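Local coordinates for rieske iron-sulfur protein soxF (Sulfolobus acidocaldarius, PDB 1JM1) that binds a [2Fe-2S] cluster of the Rieske type and probably passes electrons as part of an archaeal respiratory quinol oxidase, at residues A8-Y13 with G70-I75; Y33-P38 with P149-D154; D41-L46 with G98-A103. One frame throughout, in Å; residues are numbered along the deposited sequence.

Contact 1 (A8-Y13 with G70-I75)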
ATOM      1  N   ALA A   8      15.860  -7.881  -2.882  1.00 18.90           N
ATOM      2  CA  ALA A   8      16.906  -6.897  -2.605  1.00 17.04           C
ATOM      3  C   ALA A   8      17.074  -6.696  -1.094  1.00 15.81           C
ATOM      4  O   ALA A   8      17.269  -5.581  -0.630  1.00 15.09           O
ATOM      5  CB  ALA A   8      16.699  -5.624  -3.319  1.00 18.25           C
ATOM      6  N   GLY A   9      17.080  -7.773  -0.322  1.00 17.16           N
ATOM      7  CA  GLY A   9      17.393  -7.743   1.090  1.00 17.17           C
ATOM      8  C   GLY A   9      16.162  -7.661   2.036  1.00 15.89           C
ATOM      9  O   GLY A   9      16.345  -7.757   3.242  1.00 16.51           O
ATOM     10  N   PHE A  10      14.984  -7.451   1.488  1.00 13.40           N
ATOM     11  CA  PHE A  10      13.764  -7.446   2.251  1.00 12.66           C
ATOM     12  C   PHE A  10      13.370  -8.845   2.655  1.00 13.53           C
ATOM     13  O   PHE A  10      13.735  -9.818   1.970  1.00 15.08           O
ATOM     14  CB  PHE A  10      12.622  -6.857   1.473  1.00 12.18           C
ATOM     15  CG  PHE A  10      12.518  -5.344   1.487  1.00 11.19           C
ATOM     16  CD1 PHE A  10      13.298  -4.535   0.710  1.00 12.57           C
ATOM     17  CD2 PHE A  10      11.572  -4.737   2.303  1.00 11.42           C
ATOM     18  CE1 PHE A  10      13.159  -3.192   0.702  1.00 12.60           C
ATOM     19  CE2 PHE A  10      11.421  -3.346   2.267  1.00 11.48           C
ATOM     20  CZ  PHE A  10      12.211  -2.577   1.468  1.00 11.72           C
ATOM     21  N   PRO A  11      12.570  -8.998   3.705  1.00 13.48           N
ATOM     22  CA  PRO A  11      11.965 -10.304   4.052  1.00 14.26           C
ATOM     23  C   PRO A  11      10.837 -10.627   3.120  1.00 13.96           C
ATOM     24  O   PRO A  11      10.215  -9.760   2.489  1.00 14.19           O
ATOM     25  CB  PRO A  11      11.467 -10.072   5.460  1.00 15.57           C
ATOM     26  CG  PRO A  11      11.200  -8.598   5.567  1.00 15.00           C
ATOM     27  CD  PRO A  11      12.139  -7.932   4.639  1.00 14.40           C
ATOM     28  N   ARG A  12      10.542 -11.908   3.011  1.00 15.46           N
ATOM     29  CA  ARG A  12       9.350 -12.437   2.371  1.00 15.01           C
ATOM     30  C   ARG A  12       8.368 -12.742   3.500  1.00 15.73           C
ATOM     31  O   ARG A  12       8.586 -13.627   4.301  1.00 20.21           O
ATOM     32  CB  ARG A  12       9.734 -13.668   1.564  1.00 17.44           C
ATOM     33  CG  ARG A  12       8.568 -14.390   0.870  1.00 18.29           C
ATOM     34  CD  ARG A  12       9.133 -15.528   0.019  1.00 18.86           C
ATOM     35  NE  ARG A  12       8.071 -16.287  -0.641  1.00 20.55           N
ATOM     36  CZ  ARG A  12       7.576 -15.951  -1.811  1.00 21.02           C
ATOM     37  NH1 ARG A  12       7.966 -14.888  -2.520  1.00 21.19           N
ATOM     38  NH2 ARG A  12       6.603 -16.731  -2.312  1.00 24.56           N
ATOM     39  N   TYR A  13       7.265 -11.996   3.576  1.00 14.05           N
ATOM     40  CA  TYR A  13       6.284 -12.050   4.641  1.00 14.47           C
ATOM     41  C   TYR A  13       4.934 -12.425   4.097  1.00 13.61           C
ATOM     42  O   TYR A  13       4.427 -11.766   3.199  1.00 13.17           O
ATOM     43  CB  TYR A  13       6.181 -10.656   5.345  1.00 16.76           C
ATOM     44  CG  TYR A  13       5.000 -10.477   6.252  1.00 16.12           C
ATOM     45  CD1 TYR A  13       5.016 -11.235   7.439  1.00 18.81           C
ATOM     46  CD2 TYR A  13       3.884  -9.666   5.989  1.00 16.74           C
ATOM     47  CE1 TYR A  13       3.939 -11.116   8.311  1.00 21.52           C
ATOM     48  CE2 TYR A  13       2.802  -9.587   6.849  1.00 16.67           C
ATOM     49  CZ  TYR A  13       2.855 -10.297   8.004  1.00 18.24           C
ATOM     50  OH  TYR A  13       1.728 -10.233   8.862  1.00 21.60           O
ATOM     51  N   GLY A  70      19.005  -0.108  -8.447  0.66 13.65           N
ATOM     52  CA  GLY A  70      18.314  -1.382  -8.855  0.66 16.78           C
ATOM     53  C   GLY A  70      18.739  -2.415  -7.848  0.66 14.47           C
ATOM     54  O   GLY A  70      19.720  -2.177  -7.111  0.66 14.14           O
ATOM     55  N   PRO A  71      18.016  -3.532  -7.697  0.66 11.90           N
ATOM     56  CA  PRO A  71      16.878  -3.873  -8.548  0.66 14.10           C
ATOM     57  C   PRO A  71      15.607  -3.189  -8.178  0.66 12.82           C
ATOM     58  O   PRO A  71      14.735  -3.065  -9.078  0.66 14.29           O
ATOM     59  CB  PRO A  71      16.760  -5.442  -8.356  0.66 13.32           C
ATOM     60  CG  PRO A  71      17.507  -5.683  -7.134  0.66 14.89           C
ATOM     61  CD  PRO A  71      18.499  -4.604  -6.838  0.66 10.85           C
ATOM     62  N   LEU A  72      15.342  -2.756  -6.925  1.00 12.73           N
ATOM     63  CA  LEU A  72      14.031  -2.165  -6.610  1.00 12.90           C
ATOM     64  C   LEU A  72      13.782  -0.899  -7.417  1.00 12.76           C
ATOM     65  O   LEU A  72      12.641  -0.631  -7.784  1.00 15.81           O
ATOM     66  CB  LEU A  72      13.881  -1.933  -5.104  1.00 12.46           C
ATOM     67  CG  LEU A  72      13.808  -3.177  -4.284  1.00 14.64           C
ATOM     68  CD1 LEU A  72      13.846  -2.868  -2.798  1.00 15.02           C
ATOM     69  CD2 LEU A  72      12.479  -3.934  -4.582  1.00 19.97           C
ATOM     70  N   GLY A  73      14.827  -0.131  -7.685  1.00 12.08           N
ATOM     71  CA  GLY A  73      14.700   1.057  -8.492  1.00 12.12           C
ATOM     72  C   GLY A  73      14.513   0.794  -9.974  1.00 11.96           C
ATOM     73  O   GLY A  73      14.200   1.716 -10.728  1.00 13.33           O
ATOM     74  N   GLN A  74      14.722  -0.441 -10.414  1.00 11.91           N
ATOM     75  CA  GLN A  74      14.588  -0.790 -11.821  1.00 12.27           C
ATOM     76  C   GLN A  74      13.206  -1.302 -12.157  1.00 11.72           C
ATOM     77  O   GLN A  74      12.886  -1.544 -13.323  1.00 13.01           O
ATOM     78  CB  GLN A  74      15.669  -1.790 -12.210  1.00 11.94           C
ATOM     79  CG  GLN A  74      15.770  -1.990 -13.705  1.00 13.72           C
ATOM     80  CD  GLN A  74      17.026  -2.719 -14.120  1.00 12.72           C
ATOM     81  OE1 GLN A  74      17.625  -3.431 -13.263  1.00 13.54           O
ATOM     82  NE2 GLN A  74      17.399  -2.615 -15.386  1.00 13.20           N
ATOM     83  N   ILE A  75      12.344  -1.491 -11.172  1.00 11.48           N
ATOM     84  CA  ILE A  75      10.970  -1.955 -11.435  1.00 12.13           C
ATOM     85  C   ILE A  75      10.250  -0.816 -12.174  1.00 11.53           C
ATOM     86  O   ILE A  75      10.182   0.315 -11.708  1.00 12.67           O
ATOM     87  CB  ILE A  75      10.266  -2.308 -10.123  1.00 12.59           C
ATOM     88  CG1 ILE A  75      10.944  -3.518  -9.476  1.00 14.47           C
ATOM     89  CG2 ILE A  75       8.796  -2.547 -10.358  1.00 14.98           C
ATOM     90  CD1 ILE A  75      10.451  -3.792  -8.052  1.00 17.01           C
TER
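A8 sits against P71 and L72, and F10 meets L72. The methyl CB of A8 lies 3.9 Å from CG of L72 and, in the given conformer of P71, also 3.9 Å from CG of P71. The L72 side chain is therefore touched at its branch point by A8 and farther out by F10. Its CD1 methyl comes to 3.6 Å from CE1 of F10 and 3.9 Å from CD1 of F10. The methyl approaches the ring at a slant. In both F10 and L72, CG stands anti to the carbonyl carbon (chi1 -83° and -68°), which turns the two side chains inward to each other. No hydrogen bond crosses between the segments. The contact joins two loops at the margin of the Rieske fold: one leads into strand 13-17, the other comes before strand 77-79. L72 sits in a single helix-like turn that follows a cis peptide before P71. That turn is tied by a backbone bond of 2.9 Å from Q74 N to P71 O. Farther out, L72 also packs on I152 of strand 151-155, and F10 rests on T167. Q182 NE2 donates a hydrogen bond to A8 O.

Contact 2 (Y33-P38 with P149-D154)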
ATOM      1  N   TYR A  33      -7.152  -4.492   3.265  1.00 12.09           N
ATOM      2  CA  TYR A  33      -6.718  -5.484   4.223  1.00 11.69           C
ATOM      3  C   TYR A  33      -5.415  -5.013   4.824  1.00 11.22           C
ATOM      4  O   TYR A  33      -4.377  -4.960   4.135  1.00 11.91           O
ATOM      5  CB  TYR A  33      -6.575  -6.837   3.557  1.00 12.83           C
ATOM      6  CG  TYR A  33      -6.386  -8.022   4.404  1.00 13.75           C
ATOM      7  CD1 TYR A  33      -7.460  -8.824   4.781  1.00 18.43           C
ATOM      8  CD2 TYR A  33      -5.115  -8.363   4.919  1.00 15.03           C
ATOM      9  CE1 TYR A  33      -7.298  -9.932   5.590  1.00 22.11           C
ATOM     10  CE2 TYR A  33      -4.976  -9.501   5.710  1.00 17.35           C
ATOM     11  CZ  TYR A  33      -6.087 -10.241   6.030  1.00 20.28           C
ATOM     12  OH  TYR A  33      -5.954 -11.430   6.776  1.00 29.20           O
ATOM     13  N   PHE A  34      -5.411  -4.658   6.107  1.00 11.88           N
ATOM     14  CA  PHE A  34      -4.253  -4.059   6.749  1.00 11.30           C
ATOM     15  C   PHE A  34      -3.276  -5.104   7.227  1.00 11.53           C
ATOM     16  O   PHE A  34      -3.679  -6.214   7.613  1.00 12.91           O
ATOM     17  CB  PHE A  34      -4.666  -3.166   7.926  1.00 12.61           C
ATOM     18  CG  PHE A  34      -5.371  -1.899   7.457  1.00 12.47           C
ATOM     19  CD1 PHE A  34      -6.751  -1.888   7.359  1.00 15.48           C
ATOM     20  CD2 PHE A  34      -4.640  -0.783   7.127  1.00 12.78           C
ATOM     21  CE1 PHE A  34      -7.368  -0.716   6.932  1.00 19.50           C
ATOM     22  CE2 PHE A  34      -5.265   0.390   6.694  1.00 14.54           C
ATOM     23  CZ  PHE A  34      -6.628   0.424   6.603  1.00 17.93           C
ATOM     24  N   PHE A  35      -2.005  -4.717   7.243  1.00 11.22           N
ATOM     25  CA  PHE A  35      -0.918  -5.552   7.743  1.00 11.64           C
ATOM     26  C   PHE A  35       0.245  -4.617   8.100  1.00 11.28           C
ATOM     27  O   PHE A  35       0.125  -3.390   7.902  1.00 12.79           O
ATOM     28  CB  PHE A  35      -0.505  -6.631   6.708  1.00 12.04           C
ATOM     29  CG  PHE A  35       0.053  -6.127   5.426  1.00 11.21           C
ATOM     30  CD1 PHE A  35       1.416  -6.135   5.165  1.00 11.24           C
ATOM     31  CD2 PHE A  35      -0.774  -5.644   4.414  1.00 11.27           C
ATOM     32  CE1 PHE A  35       1.932  -5.746   3.952  1.00 10.86           C
ATOM     33  CE2 PHE A  35      -0.257  -5.237   3.192  1.00 11.12           C
ATOM     34  CZ  PHE A  35       1.086  -5.284   2.951  1.00 10.90           C
ATOM     35  N   ALA A  36       1.314  -5.147   8.623  1.00 11.94           N
ATOM     36  CA  ALA A  36       2.537  -4.382   8.887  1.00 11.94           C
ATOM     37  C   ALA A  36       3.677  -5.025   8.139  1.00 11.15           C
ATOM     38  O   ALA A  36       3.758  -6.264   8.062  1.00 12.60           O
ATOM     39  CB  ALA A  36       2.880  -4.346  10.365  1.00 14.22           C
ATOM     40  N   TYR A  37       4.567  -4.204   7.574  1.00 10.59           N
ATOM     41  CA  TYR A  37       5.665  -4.739   6.781  1.00 10.44           C
ATOM     42  C   TYR A  37       6.644  -3.624   6.430  1.00 10.24           C
ATOM     43  O   TYR A  37       6.196  -2.531   6.086  1.00 10.51           O
ATOM     44  CB  TYR A  37       5.132  -5.275   5.425  1.00 10.83           C
ATOM     45  CG  TYR A  37       6.211  -5.839   4.526  1.00 10.55           C
ATOM     46  CD1 TYR A  37       6.719  -7.118   4.715  1.00 10.78           C
ATOM     47  CD2 TYR A  37       6.748  -5.051   3.496  1.00 10.37           C
ATOM     48  CE1 TYR A  37       7.730  -7.608   3.909  1.00 10.74           C
ATOM     49  CE2 TYR A  37       7.767  -5.551   2.705  1.00 10.62           C
ATOM     50  CZ  TYR A  37       8.253  -6.845   2.926  1.00 10.53           C
ATOM     51  OH  TYR A  37       9.264  -7.276   2.106  1.00 11.83           O
ATOM     52  N   PRO A  38       7.955  -3.913   6.392  1.00 10.83           N
ATOM     53  CA  PRO A  38       8.612  -5.144   6.835  1.00 11.30           C
ATOM     54  C   PRO A  38       8.751  -5.318   8.312  1.00 12.34           C
ATOM     55  O   PRO A  38       9.133  -6.412   8.737  1.00 14.09           O
ATOM     56  CB  PRO A  38       9.980  -5.077   6.118  1.00 12.47           C
ATOM     57  CG  PRO A  38      10.247  -3.569   6.050  1.00 11.90           C
ATOM     58  CD  PRO A  38       8.918  -2.978   5.743  1.00 11.37           C
ATOM     59  N   PRO A 149       4.451   5.198  -1.101  1.00  9.24           N
ATOM     60  CA  PRO A 149       5.172   3.969  -1.421  1.00  9.41           C
ATOM     61  C   PRO A 149       4.260   2.769  -1.626  1.00  9.43           C
ATOM     62  O   PRO A 149       3.258   2.579  -0.916  1.00  9.83           O
ATOM     63  CB  PRO A 149       6.105   3.796  -0.217  1.00  9.83           C
ATOM     64  CG  PRO A 149       6.351   5.218   0.227  1.00 10.44           C
ATOM     65  CD  PRO A 149       4.982   5.886   0.068  1.00  9.84           C
ATOM     66  N   ILE A 150       4.651   1.956  -2.592  1.00  9.63           N
ATOM     67  CA  ILE A 150       4.032   0.688  -2.933  1.00  9.73           C
ATOM     68  C   ILE A 150       4.790  -0.443  -2.251  1.00  9.40           C
ATOM     69  O   ILE A 150       6.018  -0.472  -2.254  1.00 10.22           O
ATOM     70  CB  ILE A 150       4.003   0.476  -4.470  1.00  9.98           C
ATOM     71  CG1 ILE A 150       3.122   1.541  -5.104  1.00 12.00           C
ATOM     72  CG2 ILE A 150       3.565  -0.926  -4.843  1.00 11.15           C
ATOM     73  CD1 ILE A 150       3.255   1.623  -6.630  1.00 14.44           C
ATOM     74  N   VAL A 151       4.033  -1.391  -1.702  1.00  9.45           N
ATOM     75  CA  VAL A 151       4.560  -2.636  -1.190  1.00  9.89           C
ATOM     76  C   VAL A 151       4.446  -3.664  -2.327  1.00  9.80           C
ATOM     77  O   VAL A 151       3.350  -3.951  -2.821  1.00 10.68           O
ATOM     78  CB  VAL A 151       3.798  -3.094   0.054  1.00 10.50           C
ATOM     79  CG1 VAL A 151       4.352  -4.456   0.529  1.00 11.95           C
ATOM     80  CG2 VAL A 151       3.897  -2.051   1.155  1.00 11.56           C
ATOM     81  N   ILE A 152       5.592  -4.176  -2.738  1.00 10.32           N
ATOM     82  CA  ILE A 152       5.660  -5.158  -3.833  1.00 10.86           C
ATOM     83  C   ILE A 152       5.183  -6.500  -3.282  1.00 10.85           C
ATOM     84  O   ILE A 152       5.623  -6.927  -2.211  1.00 11.24           O
ATOM     85  CB  ILE A 152       7.069  -5.205  -4.405  0.54 11.41           C
ATOM     86  CG1 ILE A 152       7.512  -3.794  -4.819  0.54 13.02           C
ATOM     87  CG2 ILE A 152       7.126  -6.227  -5.549  0.54 13.17           C
ATOM     88  CD1 ILE A 152       9.027  -3.783  -4.948  0.54 16.06           C
ATOM     89  N   LEU A 153       4.261  -7.137  -4.016  1.00 11.55           N
ATOM     90  CA  LEU A 153       3.683  -8.393  -3.645  1.00 11.37           C
ATOM     91  C   LEU A 153       4.095  -9.491  -4.583  1.00 12.09           C
ATOM     92  O   LEU A 153       4.393  -9.272  -5.758  1.00 13.82           O
ATOM     93  CB  LEU A 153       2.147  -8.275  -3.659  1.00 11.55           C
ATOM     94  CG  LEU A 153       1.529  -7.202  -2.776  1.00 10.97           C
ATOM     95  CD1 LEU A 153       0.010  -7.187  -2.978  1.00 11.57           C
ATOM     96  CD2 LEU A 153       1.887  -7.413  -1.298  1.00 11.30           C
ATOM     97  N   ASP A 154       4.034 -10.712  -4.072  1.00 12.67           N
ATOM     98  CA  ASP A 154       4.254 -11.946  -4.832  1.00 13.17           C
ATOM     99  C   ASP A 154       3.149 -12.925  -4.417  1.00 13.07           C
ATOM    100  O   ASP A 154       3.022 -13.261  -3.224  1.00 17.89           O
ATOM    101  CB  ASP A 154       5.622 -12.503  -4.563  1.00 14.59           C
ATOM    102  CG  ASP A 154       5.983 -13.724  -5.375  1.00 21.94           C
ATOM    103  OD1 ASP A 154       5.378 -13.935  -6.425  1.00 30.81           O
ATOM    104  OD2 ASP A 154       6.969 -14.403  -5.024  1.00 26.58           O
TER
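This is a buried apolar contact in the Rieske fold, between edge strand 32-36 with the turn after it and strand 151-155. Strand 32-36 borders one three-stranded antiparallel sheet. V151 is backbone hydrogen-bonded to A89 of strand 87-91, the other edge of that sheet. V151 projects from strand 151-155 toward the 33-38 segment. Its CG1 methyl touches two aromatic rings there and makes both close approaches. CG1 stands anti to the backbone N (chi1 177°), and this torsion directs it at both rings. From F35 it meets the ring edge, near the ring plane, with CZ 4.1 Å away. The F35 side chain starts in the tight position between the backbone N and the carbonyl carbon (chi1 64°), and it and V151 point from opposite directions. The Y37 ring receives the same methyl at a slant. Around this centre, V151 also packs on C44 and A164, and F35 on C44 and L46. P38 follows a cis peptide, and its CB sits 3.9 Å above the Y37 ring plane, over the centre of one face. The buried phenol is hydrogen-bonded through Y37 OH to P11 O. On the ring of Y37, the atom nearest to V151 CG1 is CD2, at 3.9 Å.

Contact 3 (D41-L46 with G98-A103); sequences DEPCFL and GCQLPA. With FES (Fe2/s2 (inorganic) cluster), chain C.
The loop 98-103 leads away from the Rieske [2Fe-2S] site and packs on strand 43-48. G98 and C99 belong to the cluster pocket. C99 N is 3.6 Å from the cluster sulfide S2, and C99 SG forms the disulfide with C126. Beyond C99 the loop runs nearly along the strand, 13° off its direction, and touches it at two places. At the first, the extended Q100 side chain reaches across P43, with NE2 3.7 Å from P43 CB. The CG of Q100 lies anti to the backbone N (chi1 -172°), which carries the amide to the proline. There NE2 also gives hydrogen bonds to S194 O and D92 OD2. At the second place, A103 CB sits over the face of the F45 ring in a CH-pi contact. The methyl is 3.8 Å from the centroid of the F45 ring, only 6° off the ring normal. L122 packs against both F45 and A103. A leucine in place of F45 has no flat face, and the A103 methyl would probably lose its CH-pi partner and pack less closely, as would L122. No hydrogen bond joins the two segments, so the loop probably meets this strand through dispersion and CH-pi contact, while NE2 finds its acceptors in S194 and D92.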
ATOM      1  N   ASP A  41       5.793  -2.287  13.273  1.00 19.88           N
ATOM      2  CA  ASP A  41       5.201  -0.934  13.467  1.00 19.74           C
ATOM      3  C   ASP A  41       5.013  -0.064  12.223  1.00 15.26           C
ATOM      4  O   ASP A  41       4.813   1.167  12.302  1.00 14.49           O
ATOM      5  CB  ASP A  41       6.298  -0.199  14.405  1.00 22.15           C
ATOM      6  CG  ASP A  41       7.725   0.059  13.841  1.00 30.59           C
ATOM      7  OD1 ASP A  41       8.369  -0.065  12.749  1.00 28.86           O
ATOM      8  OD2 ASP A  41       8.793   0.538  14.522  1.00 33.95           O
ATOM      9  N   GLU A  42       5.062  -0.679  11.065  1.00 11.98           N
ATOM     10  CA  GLU A  42       4.983  -0.006   9.754  1.00 10.60           C
ATOM     11  C   GLU A  42       3.703  -0.447   9.062  1.00 10.54           C
ATOM     12  O   GLU A  42       3.661  -1.478   8.382  1.00 11.12           O
ATOM     13  CB  GLU A  42       6.194  -0.343   8.909  1.00 11.07           C
ATOM     14  CG  GLU A  42       7.494   0.249   9.447  1.00 11.47           C
ATOM     15  CD  GLU A  42       8.710  -0.306   8.779  1.00 10.82           C
ATOM     16  OE1 GLU A  42       8.746  -1.451   8.332  1.00 11.88           O
ATOM     17  OE2 GLU A  42       9.730   0.499   8.671  1.00 12.25           O
ATOM     18  N   PRO A  43       2.616   0.294   9.227  1.00 10.79           N
ATOM     19  CA  PRO A  43       1.347  -0.161   8.693  1.00 10.76           C
ATOM     20  C   PRO A  43       1.263  -0.015   7.183  1.00 10.22           C
ATOM     21  O   PRO A  43       1.757   0.964   6.628  1.00 10.03           O
ATOM     22  CB  PRO A  43       0.319   0.750   9.421  1.00 11.63           C
ATOM     23  CG  PRO A  43       1.079   2.020   9.576  1.00 12.83           C
ATOM     24  CD  PRO A  43       2.508   1.596   9.920  1.00 12.34           C
ATOM     25  N   CYS A  44       0.598  -0.983   6.564  1.00 10.02           N
ATOM     26  CA  CYS A  44       0.378  -1.091   5.140  1.00  9.81           C
ATOM     27  C   CYS A  44      -1.015  -1.572   4.884  1.00 10.09           C
ATOM     28  O   CYS A  44      -1.687  -2.078   5.795  1.00 10.62           O
ATOM     29  CB  CYS A  44       1.375  -2.112   4.535  1.00  9.88           C
ATOM     30  SG  CYS A  44       3.122  -1.692   4.733  1.00 10.54           S
ATOM     31  N   PHE A  45      -1.479  -1.522   3.634  1.00 10.35           N
ATOM     32  CA  PHE A  45      -2.730  -2.188   3.280  1.00 10.72           C
ATOM     33  C   PHE A  45      -2.627  -2.808   1.918  1.00 10.29           C
ATOM     34  O   PHE A  45      -2.057  -2.227   0.991  1.00 10.60           O
ATOM     35  CB  PHE A  45      -3.930  -1.230   3.388  1.00 11.53           C
ATOM     36  CG  PHE A  45      -3.908  -0.059   2.449  1.00 10.89           C
ATOM     37  CD1 PHE A  45      -4.549  -0.097   1.241  1.00 11.26           C
ATOM     38  CD2 PHE A  45      -3.201   1.091   2.769  1.00 11.58           C
ATOM     39  CE1 PHE A  45      -4.475   0.950   0.365  1.00 11.72           C
ATOM     40  CE2 PHE A  45      -3.114   2.147   1.873  1.00 11.88           C
ATOM     41  CZ  PHE A  45      -3.761   2.093   0.683  1.00 11.83           C
ATOM     42  N   LEU A  46      -3.270  -3.962   1.780  1.00 11.11           N
ATOM     43  CA  LEU A  46      -3.641  -4.531   0.501  1.00 10.99           C
ATOM     44  C   LEU A  46      -4.919  -3.900   0.054  1.00 10.67           C
ATOM     45  O   LEU A  46      -5.785  -3.589   0.865  1.00 12.12           O
ATOM     46  CB  LEU A  46      -3.936  -6.081   0.564  1.00 14.16           C
ATOM     47  CG  LEU A  46      -3.006  -7.056   1.084  1.00 13.91           C
ATOM     48  CD1 LEU A  46      -3.571  -8.502   0.991  1.00 16.18           C
ATOM     49  CD2 LEU A  46      -1.704  -7.076   0.282  1.00 14.77           C
ATOM     50  N   GLY A  98       3.413  12.232   7.878  1.00 10.90           N
ATOM     51  CA  GLY A  98       3.371  11.048   8.694  1.00 10.78           C
ATOM     52  C   GLY A  98       2.059  10.734   9.341  1.00 10.48           C
ATOM     53  O   GLY A  98       2.018   9.841  10.230  1.00 11.02           O
ATOM     54  N   CYS A  99       0.950  11.382   8.956  1.00 10.62           N
ATOM     55  CA  CYS A  99      -0.325  10.877   9.432  1.00 10.83           C
ATOM     56  C   CYS A  99      -0.613   9.500   8.870  1.00 10.66           C
ATOM     57  O   CYS A  99      -0.195   9.164   7.767  1.00 12.07           O
ATOM     58  CB  CYS A  99      -1.461  11.848   9.042  1.00 11.68           C
ATOM     59  SG  CYS A  99      -1.432  13.280  10.173  1.00 12.57           S
ATOM     60  N   GLN A 100      -1.348   8.709   9.627  1.00 10.50           N
ATOM     61  CA  GLN A 100      -1.805   7.414   9.157  1.00 11.24           C
ATOM     62  C   GLN A 100      -3.016   7.616   8.274  1.00 10.84           C
ATOM     63  O   GLN A 100      -3.945   8.355   8.605  1.00 12.43           O
ATOM     64  CB  GLN A 100      -2.092   6.501  10.352  1.00 11.81           C
ATOM     65  CG  GLN A 100      -2.383   5.097   9.939  1.00 13.29           C
ATOM     66  CD  GLN A 100      -2.331   4.092  11.052  1.00 13.52           C
ATOM     67  OE1 GLN A 100      -2.155   4.421  12.228  1.00 17.58           O
ATOM     68  NE2 GLN A 100      -2.428   2.824  10.706  1.00 15.56           N
ATOM     69  N   LEU A 101      -3.036   6.958   7.126  1.00 10.78           N
ATOM     70  CA  LEU A 101      -4.038   7.223   6.107  1.00 10.75           C
ATOM     71  C   LEU A 101      -5.283   6.375   6.341  1.00 11.09           C
ATOM     72  O   LEU A 101      -5.193   5.143   6.506  1.00 11.49           O
ATOM     73  CB  LEU A 101      -3.451   6.926   4.724  1.00 10.86           C
ATOM     74  CG  LEU A 101      -2.336   7.867   4.307  1.00 11.03           C
ATOM     75  CD1 LEU A 101      -1.556   7.284   3.126  1.00 12.48           C
ATOM     76  CD2 LEU A 101      -2.831   9.265   3.968  1.00 11.98           C
ATOM     77  N   PRO A 102      -6.463   6.988   6.298  1.00 11.58           N
ATOM     78  CA  PRO A 102      -7.718   6.249   6.592  1.00 12.55           C
ATOM     79  C   PRO A 102      -8.264   5.524   5.367  1.00 12.64           C
ATOM     80  O   PRO A 102      -9.344   5.812   4.854  1.00 13.78           O
ATOM     81  CB  PRO A 102      -8.674   7.363   7.097  1.00 15.04           C
ATOM     82  CG  PRO A 102      -8.218   8.573   6.311  1.00 15.05           C
ATOM     83  CD  PRO A 102      -6.692   8.450   6.218  1.00 13.49           C
ATOM     84  N   ALA A 103      -7.481   4.540   4.894  1.00 11.70           N
ATOM     85  CA  ALA A 103      -7.876   3.775   3.733  1.00 12.05           C
ATOM     86  C   ALA A 103      -9.116   2.932   3.966  1.00 13.46           C
ATOM     87  O   ALA A 103      -9.746   2.495   3.014  1.00 15.63           O
ATOM     88  CB  ALA A 103      -6.724   2.878   3.289  1.00 13.54           C
TER
HETATM   89 FE1  FES C 501      -0.932  13.657   5.193  1.00 11.36          FE
HETATM   90 FE2  FES C 501       0.011  16.147   5.744  1.00 11.88          FE
HETATM   91  S1  FES C 501      -1.370  15.568   4.055  1.00 12.32           S
HETATM   92  S2  FES C 501       0.362  14.268   6.945  1.00 11.77           S

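How the contacts relate
Contact 2 is the most central of the three, contact 3 is also buried, and contact 1 lies partly buried at the margin. None has a hydrogen bond across its segments. Contacts 1 and 2 are apolar, and contact 3 adds an amide against a proline. Contact 1 joins two loops, contact 2 joins strands of two sheets, and contact 3 sets a strand against the cluster loop. Contacts 2 and 3 share a sheet: strands 32-36 and 43-48 are neighbours, bonded from C44 N to F35 O and from L46 N to Y33 O. Polar links tie contact 1 to contact 2, including the salt bridge between R12 NH1 and D154 OD2 at 2.7 Å. Contacts 1 and 3 do not touch.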